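Local coordinates for protein endoglucanase (PDB 2E4T) that probably hydrolyses internal beta-1,4-glucan linkages in cellulose and xyloglucan, this part being the family 44 catalytic module of a longer multidomain enzyme, at residues 89-94 / 163-168; 103-108 / 176-181; 448-453 / 500-505; 477-482 / 507-512. One frame throughout, in Å; residues are numbered along the deposited sequence. Where two conformers were deposited one is given.

In the fold
The four contacts fall into two pairs, one in each part of the module. Contacts 1 and 2 belong to the TIM-like barrel and hold consecutive beta-alpha elements: contact 2 joins two buried parallel strands by backbone bonds, while contact 1 joins the helices outside them through methyl packing and reaches solvent at its lysine. His94 couples the two, bonding to Thr105 and Thr176. Contacts 3 and 4 lie in the beta domain, built mostly from the C-terminal part with strand 8-22 added, and are both buried. Contact 4 is an antiparallel ladder; contact 3 packs strands face to face, with one side-chain amide bond. They meet where strands 442-452 and 508-514 run side by side.

Contact 1 of 4, residues 89-94 / 163-168; sequences VVTTFH and NYLVNK
Thr91 turns its methyl toward Tyr164, Leu165 and Lys168, and Val90 one of its two toward Leu165. These side chains meet between helices 88-99 and 158-169, whose short segments have axes 11.5 Å apart and cross at -39°. The Leu165 side chain meets Val90 at about a right angle, bringing CD2 to 3.9 Å from Val90 CG1. The same Leu165 CD2 also lies 4.1 Å from Thr91 CG2, which makes this branch the shared partner of both residues. Thr91 CG2 stands anti to its own carbonyl carbon and reaches Tyr164 at the ring edge, near the ring plane, with CE2 4.3 Å away. Lys168 completes the set in one of its two deposited conformers, which leaves its share less certain: its extended aliphatic chain passes Thr91 obliquely, CD being 3.8 Å from Thr91 CG2. The polar ends point into other bonds. Thr91 OG1 makes a weak hydrogen bond to Ala87 O one helical turn back, and Lys168 NZ forms a long, weak ion pair with Asp95. Phe43 and Phe161 continue the apolar layer beyond Val90. As neighbouring outer helices of the barrel, the two are thus joined by dispersion between methyls, lysine methylenes and a ring edge, a chemistry with little directionality, with the polar ends of Thr91 and Lys168 turned to partners beside it.

Contact 2 of 4, residues 103-108 / 176-181; sequences PYTLIT and TGIKGY
Neighbouring parallel strands of the TIM-like barrel, 104-109 and 180-183, run side by side here, with Leu106 paired to Gly180 and Ile107 to Tyr181. Ile107 N donates to Gly180 O at 2.9 Å in a nearly straight bond of 168°. Thr105 O takes the return bond from Gly180 N at 3.3 Å, and Lys179 N adds a weak second donor to that oxygen. Just before the ladder, a water accepts from Thr105 N and donates to Gly177 O, linking the first strand to the loop that leads into the second. On the side of Tyr104 and Leu106, Lys179 lies obliquely over one ring face: CB stands 3.6 Å from the Tyr104 ring centroid as a CH-pi contact, and CD is 3.5 Å from Tyr104 CD1. The ring hydroxyl reaches across Gly180, with Tyr104 OH 3.4 Å from Gly180 CA, and bonds to Glu226. On the other side Ile107 CG1 meets Ile178 CG2 at 3.8 Å, beneath helices 88-99 and 158-169, and Thr105 OG1 bonds to His94 ND1. The Lys179 chain bends only at its end (chi4 69°), carrying NZ to Pro103 O at 2.8 Å. One residue therefore holds the two segments together in two ways, its methylenes by dispersion on the aromatic face and its ammonium by a bond that probably polarises the Pro103 carbonyl.

Contact 3 of 4, residues 448-453 / 500-505; sequences IILLNK and FTYTVP
The strands bearing Leu450 and Val504 cross at -48° with their axes 8.9 Å apart, a face-to-face approach with no backbone ladder between them, closest at Asn452 and Val504. Two branches of Val504 serve two partners. Its CG2 meets Leu450 CD2 at 3.7 Å, the side chains sliding past each other in opposite directions, while its CG1 rests 3.9 Å from Asn452 CB. Leu450 CD2 also touches Tyr502 at the ring edge, near the ring plane, 4.2 Å from CD2 of the tyrosine. Where the apolar layer ends, the amide of Asn452 takes over. Its CG is anti to the backbone N (chi1 -172°), and from there ND2 donates to Pro505 O at 2.9 Å. The donor stands well above the carbonyl plane of Pro505, 61° out of it, and ND2 also comes within 3.2 Å of Val504 O. At the other end of the amide, OD1 accepts from Asn454 N and is hydrogen-bonded to Thr459 OG1, so bonds on both ends fix which way the group is flipped. The asparagine thereby ties the end of strand 442-452 to the turn that follows strand 499-504. Phe461 of strand 459-466 touches both Leu450 and Val504, and Cys510 of strand 508-514 touches Val504, extending the interior of this beta domain. On the reverse face of strand 442-452, Ile449 packs on Leu406 and Tyr407 of helix 398-408, and Leu451 on Ala509, so the strand is sandwiched between the domain's interior and the helix.

Contact 4 of 4, residues 477-482 / 507-512; sequences WAFDRG and LTACHI
An antiparallel ladder pairs Trp477 with His511, Ala478 with Cys510 and Phe479 with Ala509. Trp477 and His511 exchange two bonds, Trp477 N to His511 O at 2.9 Å and His511 N to Trp477 O at 2.8 Å. Phe479 and Ala509 repeat the pattern: Phe479 N reaches Ala509 O at 3.0 Å, and Ala509 N reaches Phe479 O at 3.1 Å in an almost straight bond of 174°. Phe479 CG takes the crowded position between backbone N and carbonyl carbon (chi1 64°), and the ring presents one face to Ala509, whose CB lies 3.7 Å from the centroid, 19° off the normal. Trp477 meets its partner differently, by its edge: CE3 is 3.9 Å from His511 O, which lies in the indole plane. The ladder belongs to the sheet of the beta domain, where strand 508-514 runs between 474-480 and 442-452. At its start Leu507 and Thr508 both face Asn452, a G1 beta bulge. Leu507 then meets Arg481, its CD1 lying over one face of the guanidinium, 3.8 Å from NH1. A water accepts from both Arg481 N and NE and donates to Leu507 O, bridging the two segments beyond the last pair, while Asp480 OD2 makes a salt bridge with Arg489. Phe479 also packs on Tyr399 and Ala402 of helix 398-408, which carries the zinc ligand Glu401, about 9 Å away between side chains.

Contact 1 of 4, residues 89-94 / 163-168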
# COMPACT_ATOMS: atom_id res chain seq x y z
N VAL A 89 10.47 0.78 19.24
CA VAL A 89 10.45 1.10 17.80
C VAL A 89 8.99 1.27 17.34
O VAL A 89 8.67 2.21 16.59
CB VAL A 89 11.17 -0.02 17.02
CG1 VAL A 89 10.82 0.02 15.54
CG2 VAL A 89 12.65 0.10 17.22
N VAL A 90 8.13 0.33 17.72
CA VAL A 90 6.74 0.30 17.25
C VAL A 90 5.90 1.36 17.96
O VAL A 90 5.03 2.00 17.31
CB VAL A 90 6.18 -1.12 17.36
CG1 VAL A 90 4.69 -1.14 17.15
CG2 VAL A 90 6.90 -2.01 16.34
N THR A 91 6.12 1.58 19.26
CA THR A 91 5.33 2.59 19.94
C THR A 91 5.77 4.00 19.50
O THR A 91 4.90 4.90 19.39
CB THR A 91 5.37 2.42 21.46
OG1 THR A 91 6.71 2.61 21.96
CG2 THR A 91 4.85 1.05 21.88
N THR A 92 7.05 4.22 19.18
CA THR A 92 7.41 5.51 18.60
C THR A 92 6.73 5.67 17.23
O THR A 92 6.19 6.74 16.91
CB THR A 92 8.95 5.66 18.46
OG1 THR A 92 9.52 5.58 19.77
CG2 THR A 92 9.34 6.96 17.82
N PHE A 93 6.72 4.59 16.44
CA PHE A 93 6.13 4.66 15.11
C PHE A 93 4.64 4.99 15.21
O PHE A 93 4.13 5.89 14.48
CB PHE A 93 6.32 3.27 14.45
CG PHE A 93 5.89 3.23 13.02
CD1 PHE A 93 6.81 3.43 12.00
CD2 PHE A 93 4.55 2.93 12.66
CE1 PHE A 93 6.40 3.40 10.64
CE2 PHE A 93 4.15 2.88 11.34
CZ PHE A 93 5.07 3.13 10.34
N HIS A 94 3.91 4.30 16.09
CA HIS A 94 2.49 4.56 16.25
C HIS A 94 2.23 5.92 16.90
O HIS A 94 1.29 6.64 16.52
CB HIS A 94 1.81 3.41 16.97
CG HIS A 94 0.31 3.53 17.00
ND1 HIS A 94 -0.46 3.75 15.86
CD2 HIS A 94 -0.53 3.41 18.06
CE1 HIS A 94 -1.73 3.76 16.25
NE2 HIS A 94 -1.80 3.55 17.57
N ASN A 163 -0.31 -8.16 22.84
CA ASN A 163 -0.91 -7.81 24.14
C ASN A 163 -0.28 -6.50 24.69
O ASN A 163 -0.99 -5.66 25.27
CB ASN A 163 -0.69 -8.97 25.12
CG ASN A 163 -1.27 -8.63 26.47
OD1 ASN A 163 -2.51 -8.62 26.64
ND2 ASN A 163 -0.40 -8.29 27.44
N TYR A 164 1.04 -6.33 24.54
CA TYR A 164 1.69 -5.12 25.02
C TYR A 164 1.10 -3.88 24.31
O TYR A 164 0.82 -2.84 24.95
CB TYR A 164 3.20 -5.24 24.78
CG TYR A 164 3.99 -4.07 25.29
CD1 TYR A 164 4.60 -4.15 26.54
CD2 TYR A 164 4.18 -2.90 24.53
CE1 TYR A 164 5.34 -3.10 27.06
CE2 TYR A 164 4.93 -1.85 25.08
CZ TYR A 164 5.49 -1.95 26.35
OH TYR A 164 6.22 -0.86 26.82
N LEU A 165 0.92 -4.00 23.01
CA LEU A 165 0.38 -2.89 22.20
C LEU A 165 -1.09 -2.60 22.60
O LEU A 165 -1.47 -1.43 22.75
CB LEU A 165 0.49 -3.21 20.73
CG LEU A 165 1.93 -3.33 20.24
CD1 LEU A 165 1.93 -3.83 18.78
CD2 LEU A 165 2.73 -2.06 20.35
N VAL A 166 -1.91 -3.65 22.72
CA VAL A 166 -3.31 -3.46 23.09
C VAL A 166 -3.42 -2.88 24.50
O VAL A 166 -4.28 -2.01 24.76
CB VAL A 166 -4.07 -4.80 23.00
CG1 VAL A 166 -5.47 -4.72 23.59
CG2 VAL A 166 -4.12 -5.22 21.54
N ASN A 167 -2.56 -3.31 25.43
CA ASN A 167 -2.53 -2.72 26.75
C ASN A 167 -2.27 -1.22 26.69
O ASN A 167 -2.87 -0.43 27.43
CB ASN A 167 -1.48 -3.45 27.59
CG ASN A 167 -1.39 -2.86 28.99
OD1 ASN A 167 -0.47 -2.05 29.24
ND2 ASN A 167 -2.35 -3.14 29.82
N LYS A 168 -1.33 -0.82 25.83
CA LYS A 168 -0.95 0.59 25.75
C LYS A 168 -2.00 1.44 25.05
O LYS A 168 -2.26 2.56 25.48
CB LYS A 168 0.40 0.72 25.07
CG LYS A 168 0.89 2.15 25.01
CD LYS A 168 2.34 2.23 24.53
CE LYS A 168 2.82 3.70 24.33
NZ LYS A 168 1.78 4.50 23.70

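Contact 2 of 4, residues 103-108 / 176-181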
# COMPACT_ATOMS: atom_id res chain seq x y z
N PRO A 103 -5.20 7.68 10.76
CA PRO A 103 -6.20 6.78 11.38
C PRO A 103 -5.89 5.33 11.26
O PRO A 103 -6.55 4.55 11.94
CB PRO A 103 -7.48 7.13 10.64
CG PRO A 103 -7.03 7.49 9.26
CD PRO A 103 -5.74 8.30 9.51
N TYR A 104 -4.90 4.89 10.49
CA TYR A 104 -4.62 3.47 10.34
C TYR A 104 -3.12 3.26 10.50
O TYR A 104 -2.33 3.80 9.74
CB TYR A 104 -5.08 2.93 8.95
CG TYR A 104 -5.33 1.45 8.97
CD1 TYR A 104 -6.63 0.95 8.85
CD2 TYR A 104 -4.28 0.51 9.10
CE1 TYR A 104 -6.91 -0.40 8.93
CE2 TYR A 104 -4.56 -0.85 9.16
CZ TYR A 104 -5.86 -1.30 9.11
OH TYR A 104 -6.08 -2.65 9.26
N THR A 105 -2.74 2.40 11.48
CA THR A 105 -1.38 1.91 11.61
C THR A 105 -1.40 0.41 11.38
O THR A 105 -2.21 -0.32 11.97
CB THR A 105 -0.83 2.23 12.99
OG1 THR A 105 -0.78 3.66 13.14
CG2 THR A 105 0.58 1.67 13.17
N LEU A 106 -0.50 -0.04 10.49
CA LEU A 106 -0.31 -1.45 10.14
C LEU A 106 1.09 -1.87 10.61
O LEU A 106 2.09 -1.29 10.18
CB LEU A 106 -0.41 -1.58 8.61
CG LEU A 106 -0.04 -2.95 8.03
CD1 LEU A 106 -0.94 -4.05 8.59
CD2 LEU A 106 -0.17 -2.92 6.51
N ILE A 107 1.12 -2.82 11.57
CA ILE A 107 2.39 -3.26 12.15
C ILE A 107 2.71 -4.68 11.67
O ILE A 107 1.92 -5.60 11.84
CB ILE A 107 2.30 -3.23 13.70
CG1 ILE A 107 2.08 -1.81 14.21
CG2 ILE A 107 3.53 -3.89 14.34
CD1 ILE A 107 3.09 -0.77 13.77
N THR A 108 3.93 -4.83 11.14
CA THR A 108 4.38 -6.18 10.74
C THR A 108 4.79 -6.98 11.96
O THR A 108 5.59 -6.51 12.81
CB THR A 108 5.51 -6.06 9.76
OG1 THR A 108 5.02 -5.40 8.55
CG2 THR A 108 6.05 -7.43 9.34
N THR A 176 -7.45 4.85 19.38
CA THR A 176 -5.99 4.85 19.27
C THR A 176 -5.42 3.47 19.03
O THR A 176 -4.19 3.31 18.99
CB THR A 176 -5.29 5.48 20.46
OG1 THR A 176 -5.62 4.82 21.66
CG2 THR A 176 -5.66 6.92 20.64
N GLY A 177 -6.25 2.44 18.86
CA GLY A 177 -5.70 1.13 18.69
C GLY A 177 -4.99 0.98 17.37
O GLY A 177 -5.33 1.62 16.36
N ILE A 178 -4.03 0.06 17.34
CA ILE A 178 -3.40 -0.35 16.08
C ILE A 178 -4.38 -1.27 15.35
O ILE A 178 -4.87 -2.28 15.87
CB ILE A 178 -2.08 -1.07 16.39
CG1 ILE A 178 -1.09 0.02 16.88
CG2 ILE A 178 -1.56 -1.81 15.16
CD1 ILE A 178 0.14 -0.53 17.57
N LYS A 179 -4.74 -0.88 14.11
CA LYS A 179 -5.83 -1.55 13.41
C LYS A 179 -5.45 -2.82 12.70
O LYS A 179 -6.31 -3.70 12.53
CB LYS A 179 -6.55 -0.58 12.45
CG LYS A 179 -7.42 0.43 13.12
CD LYS A 179 -8.09 1.36 12.04
CE LYS A 179 -9.15 2.30 12.54
NZ LYS A 179 -8.57 3.35 13.40
N GLY A 180 -4.19 -2.93 12.24
CA GLY A 180 -3.82 -4.06 11.43
C GLY A 180 -2.44 -4.59 11.74
O GLY A 180 -1.57 -3.84 12.18
N TYR A 181 -2.29 -5.90 11.47
CA TYR A 181 -1.01 -6.56 11.59
C TYR A 181 -0.76 -7.34 10.33
O TYR A 181 -1.66 -7.98 9.76
CB TYR A 181 -0.99 -7.54 12.79
CG TYR A 181 -1.15 -6.82 14.11
CD1 TYR A 181 -0.08 -6.18 14.71
CD2 TYR A 181 -2.41 -6.72 14.71
CE1 TYR A 181 -0.23 -5.47 15.92
CE2 TYR A 181 -2.58 -6.00 15.88
CZ TYR A 181 -1.49 -5.35 16.48
OH TYR A 181 -1.60 -4.64 17.65
O HOH W 1 -4.50 2.25 13.77

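Contact 3 of 4, residues 448-453 / 500-505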
# COMPACT_ATOMS: atom_id res chain seq x y z
N ILE A 448 -13.51 16.66 -8.31
CA ILE A 448 -13.05 16.04 -9.52
C ILE A 448 -11.52 16.14 -9.56
O ILE A 448 -10.97 17.24 -9.49
CB ILE A 448 -13.61 16.71 -10.81
CG1 ILE A 448 -15.15 16.73 -10.77
CG2 ILE A 448 -13.09 16.01 -12.04
CD1 ILE A 448 -15.75 17.68 -11.81
N ILE A 449 -10.84 15.00 -9.69
CA ILE A 449 -9.40 15.00 -10.01
C ILE A 449 -9.30 14.82 -11.50
O ILE A 449 -9.87 13.89 -12.10
CB ILE A 449 -8.68 13.77 -9.32
CG1 ILE A 449 -8.74 13.83 -7.81
CG2 ILE A 449 -7.27 13.68 -9.81
CD1 ILE A 449 -8.06 15.00 -7.26
N LEU A 450 -8.61 15.77 -12.15
CA LEU A 450 -8.52 15.84 -13.60
C LEU A 450 -7.03 15.87 -13.98
O LEU A 450 -6.32 16.79 -13.55
CB LEU A 450 -9.22 17.11 -14.11
CG LEU A 450 -9.12 17.34 -15.61
CD1 LEU A 450 -9.82 16.25 -16.42
CD2 LEU A 450 -9.74 18.72 -15.91
N LEU A 451 -6.59 14.83 -14.69
CA LEU A 451 -5.16 14.68 -15.01
C LEU A 451 -5.00 14.80 -16.52
O LEU A 451 -5.59 14.04 -17.30
CB LEU A 451 -4.66 13.29 -14.54
CG LEU A 451 -4.95 13.00 -13.07
CD1 LEU A 451 -4.41 11.61 -12.67
CD2 LEU A 451 -4.34 14.04 -12.16
N ASN A 452 -4.15 15.77 -16.92
CA ASN A 452 -3.81 15.91 -18.34
C ASN A 452 -2.45 15.28 -18.58
O ASN A 452 -1.42 15.83 -18.13
CB ASN A 452 -3.81 17.36 -18.76
CG ASN A 452 -3.64 17.49 -20.26
OD1 ASN A 452 -3.89 16.52 -20.99
ND2 ASN A 452 -3.26 18.68 -20.74
N LYS A 453 -2.46 14.12 -19.24
CA LYS A 453 -1.25 13.37 -19.57
C LYS A 453 -0.62 13.83 -20.90
O LYS A 453 0.42 13.32 -21.29
CB LYS A 453 -1.53 11.88 -19.60
CG LYS A 453 -1.98 11.33 -18.27
CD LYS A 453 -2.23 9.82 -18.33
CE LYS A 453 -3.58 9.41 -18.84
NZ LYS A 453 -3.66 7.94 -19.23
N PHE A 500 -19.57 22.83 -18.60
CA PHE A 500 -18.55 23.87 -18.72
C PHE A 500 -17.40 23.31 -19.55
O PHE A 500 -17.29 22.10 -19.72
CB PHE A 500 -18.09 24.40 -17.34
CG PHE A 500 -17.46 23.36 -16.47
CD1 PHE A 500 -16.08 23.12 -16.51
CD2 PHE A 500 -18.21 22.64 -15.57
CE1 PHE A 500 -15.47 22.20 -15.67
CE2 PHE A 500 -17.62 21.70 -14.73
CZ PHE A 500 -16.25 21.49 -14.79
N THR A 501 -16.55 24.21 -20.02
CA THR A 501 -15.34 23.82 -20.73
C THR A 501 -14.13 24.37 -19.98
O THR A 501 -14.11 25.54 -19.60
CB THR A 501 -15.36 24.40 -22.15
OG1 THR A 501 -16.48 23.82 -22.84
CG2 THR A 501 -14.06 24.17 -22.91
N TYR A 502 -13.10 23.52 -19.83
CA TYR A 502 -11.95 23.89 -19.06
C TYR A 502 -10.72 23.33 -19.77
O TYR A 502 -10.59 22.12 -19.95
CB TYR A 502 -12.05 23.31 -17.65
CG TYR A 502 -10.97 23.80 -16.69
CD1 TYR A 502 -10.81 25.17 -16.43
CD2 TYR A 502 -10.17 22.91 -15.99
CE1 TYR A 502 -9.89 25.64 -15.52
CE2 TYR A 502 -9.25 23.37 -15.06
CZ TYR A 502 -9.08 24.72 -14.84
OH TYR A 502 -8.15 25.16 -13.92
N THR A 503 -9.83 24.22 -20.22
CA THR A 503 -8.60 23.83 -20.88
C THR A 503 -7.47 23.86 -19.86
O THR A 503 -7.29 24.84 -19.13
CB THR A 503 -8.30 24.77 -22.05
OG1 THR A 503 -9.36 24.61 -23.01
CG2 THR A 503 -6.94 24.45 -22.67
N VAL A 504 -6.72 22.74 -19.85
CA VAL A 504 -5.69 22.51 -18.88
C VAL A 504 -4.34 22.41 -19.64
O VAL A 504 -4.26 21.72 -20.67
CB VAL A 504 -5.98 21.08 -18.16
CG1 VAL A 504 -4.92 20.72 -17.14
CG2 VAL A 504 -7.36 21.09 -17.49
N PRO A 505 -3.28 23.08 -19.15
CA PRO A 505 -1.97 22.91 -19.81
C PRO A 505 -1.48 21.46 -19.79
O PRO A 505 -1.96 20.61 -19.02
CB PRO A 505 -1.04 23.80 -18.98
CG PRO A 505 -2.00 24.82 -18.35
CD PRO A 505 -3.21 24.02 -18.03

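Contact 4 of 4, residues 477-482 / 507-512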
# COMPACT_ATOMS: atom_id res chain seq x y z
N TRP A 477 -7.45 23.60 -7.53
CA TRP A 477 -6.09 23.52 -7.02
C TRP A 477 -5.28 22.61 -7.94
O TRP A 477 -5.83 21.63 -8.46
CB TRP A 477 -6.09 22.95 -5.58
CG TRP A 477 -6.67 23.90 -4.58
CD1 TRP A 477 -5.91 24.68 -3.71
CD2 TRP A 477 -8.02 24.20 -4.29
NE1 TRP A 477 -6.72 25.40 -2.91
CE2 TRP A 477 -8.01 25.15 -3.24
CE3 TRP A 477 -9.24 23.74 -4.78
CZ2 TRP A 477 -9.19 25.67 -2.68
CZ3 TRP A 477 -10.42 24.23 -4.23
CH2 TRP A 477 -10.37 25.19 -3.22
N ALA A 478 -4.01 22.94 -8.19
CA ALA A 478 -3.27 22.15 -9.18
C ALA A 478 -1.78 22.18 -8.89
O ALA A 478 -1.26 23.08 -8.24
CB ALA A 478 -3.53 22.67 -10.60
N PHE A 479 -1.10 21.15 -9.45
CA PHE A 479 0.35 21.18 -9.57
C PHE A 479 0.73 20.85 -11.02
O PHE A 479 -0.06 20.36 -11.83
CB PHE A 479 1.07 20.25 -8.56
CG PHE A 479 0.79 18.77 -8.73
CD1 PHE A 479 1.50 18.01 -9.65
CD2 PHE A 479 -0.16 18.12 -7.93
CE1 PHE A 479 1.30 16.65 -9.75
CE2 PHE A 479 -0.34 16.75 -8.02
CZ PHE A 479 0.40 15.99 -8.92
N ASP A 480 1.99 21.21 -11.36
CA ASP A 480 2.42 21.16 -12.75
C ASP A 480 3.96 21.21 -12.76
O ASP A 480 4.59 21.13 -11.69
CB ASP A 480 1.76 22.27 -13.58
CG ASP A 480 2.01 23.63 -12.97
OD1 ASP A 480 3.12 23.88 -12.40
OD2 ASP A 480 1.09 24.49 -13.09
N ARG A 481 4.57 21.35 -13.93
CA ARG A 481 6.05 21.39 -14.00
C ARG A 481 6.62 22.60 -13.30
O ARG A 481 7.80 22.57 -12.90
CB ARG A 481 6.52 21.32 -15.44
CG ARG A 481 6.47 19.91 -15.94
CD ARG A 481 6.71 19.78 -17.40
NE ARG A 481 5.61 20.37 -18.16
CZ ARG A 481 5.55 20.37 -19.49
NH1 ARG A 481 6.55 19.81 -20.20
NH2 ARG A 481 4.53 20.95 -20.10
N GLY A 482 5.88 23.67 -13.21
CA GLY A 482 6.41 24.86 -12.54
C GLY A 482 6.68 24.63 -11.06
O GLY A 482 7.62 25.24 -10.48
N LEU A 507 0.63 18.24 -18.98
CA LEU A 507 1.23 17.67 -17.77
C LEU A 507 0.85 18.49 -16.52
O LEU A 507 1.68 19.02 -15.79
CB LEU A 507 2.75 17.55 -17.88
CG LEU A 507 3.20 16.64 -19.05
CD1 LEU A 507 4.75 16.60 -19.10
CD2 LEU A 507 2.60 15.24 -18.98
N THR A 508 -0.46 18.49 -16.25
CA THR A 508 -1.01 19.18 -15.08
C THR A 508 -2.00 18.25 -14.38
O THR A 508 -2.74 17.51 -15.04
CB THR A 508 -1.72 20.46 -15.54
OG1 THR A 508 -0.73 21.33 -16.08
CG2 THR A 508 -2.39 21.28 -14.38
N ALA A 509 -2.02 18.34 -13.06
CA ALA A 509 -2.94 17.62 -12.22
C ALA A 509 -3.78 18.61 -11.45
O ALA A 509 -3.23 19.46 -10.74
CB ALA A 509 -2.19 16.71 -11.23
N CYS A 510 -5.11 18.52 -11.56
CA CYS A 510 -6.00 19.44 -10.91
C CYS A 510 -7.02 18.73 -10.02
O CYS A 510 -7.39 17.58 -10.26
CB CYS A 510 -6.95 20.10 -12.03
SG CYS A 510 -6.13 20.91 -13.39
N HIS A 511 -7.46 19.48 -9.01
CA HIS A 511 -8.59 19.07 -8.15
C HIS A 511 -9.59 20.23 -8.23
O HIS A 511 -9.28 21.35 -7.83
CB HIS A 511 -8.09 18.87 -6.72
CG HIS A 511 -9.10 18.26 -5.80
ND1 HIS A 511 -8.71 17.49 -4.73
CD2 HIS A 511 -10.47 18.35 -5.70
CE1 HIS A 511 -9.80 17.14 -4.03
NE2 HIS A 511 -10.89 17.62 -4.59
N ILE A 512 -10.77 19.90 -8.79
CA ILE A 512 -11.84 20.88 -8.96
C ILE A 512 -12.90 20.57 -7.88
O ILE A 512 -13.24 19.40 -7.67
CB ILE A 512 -12.48 20.73 -10.35
CG1 ILE A 512 -11.43 20.90 -11.45
CG2 ILE A 512 -13.65 21.71 -10.52
CD1 ILE A 512 -11.94 20.53 -12.85
O HOH W 2 -0.54 24.16 -15.26
O HOH W 3 3.36 21.16 -16.49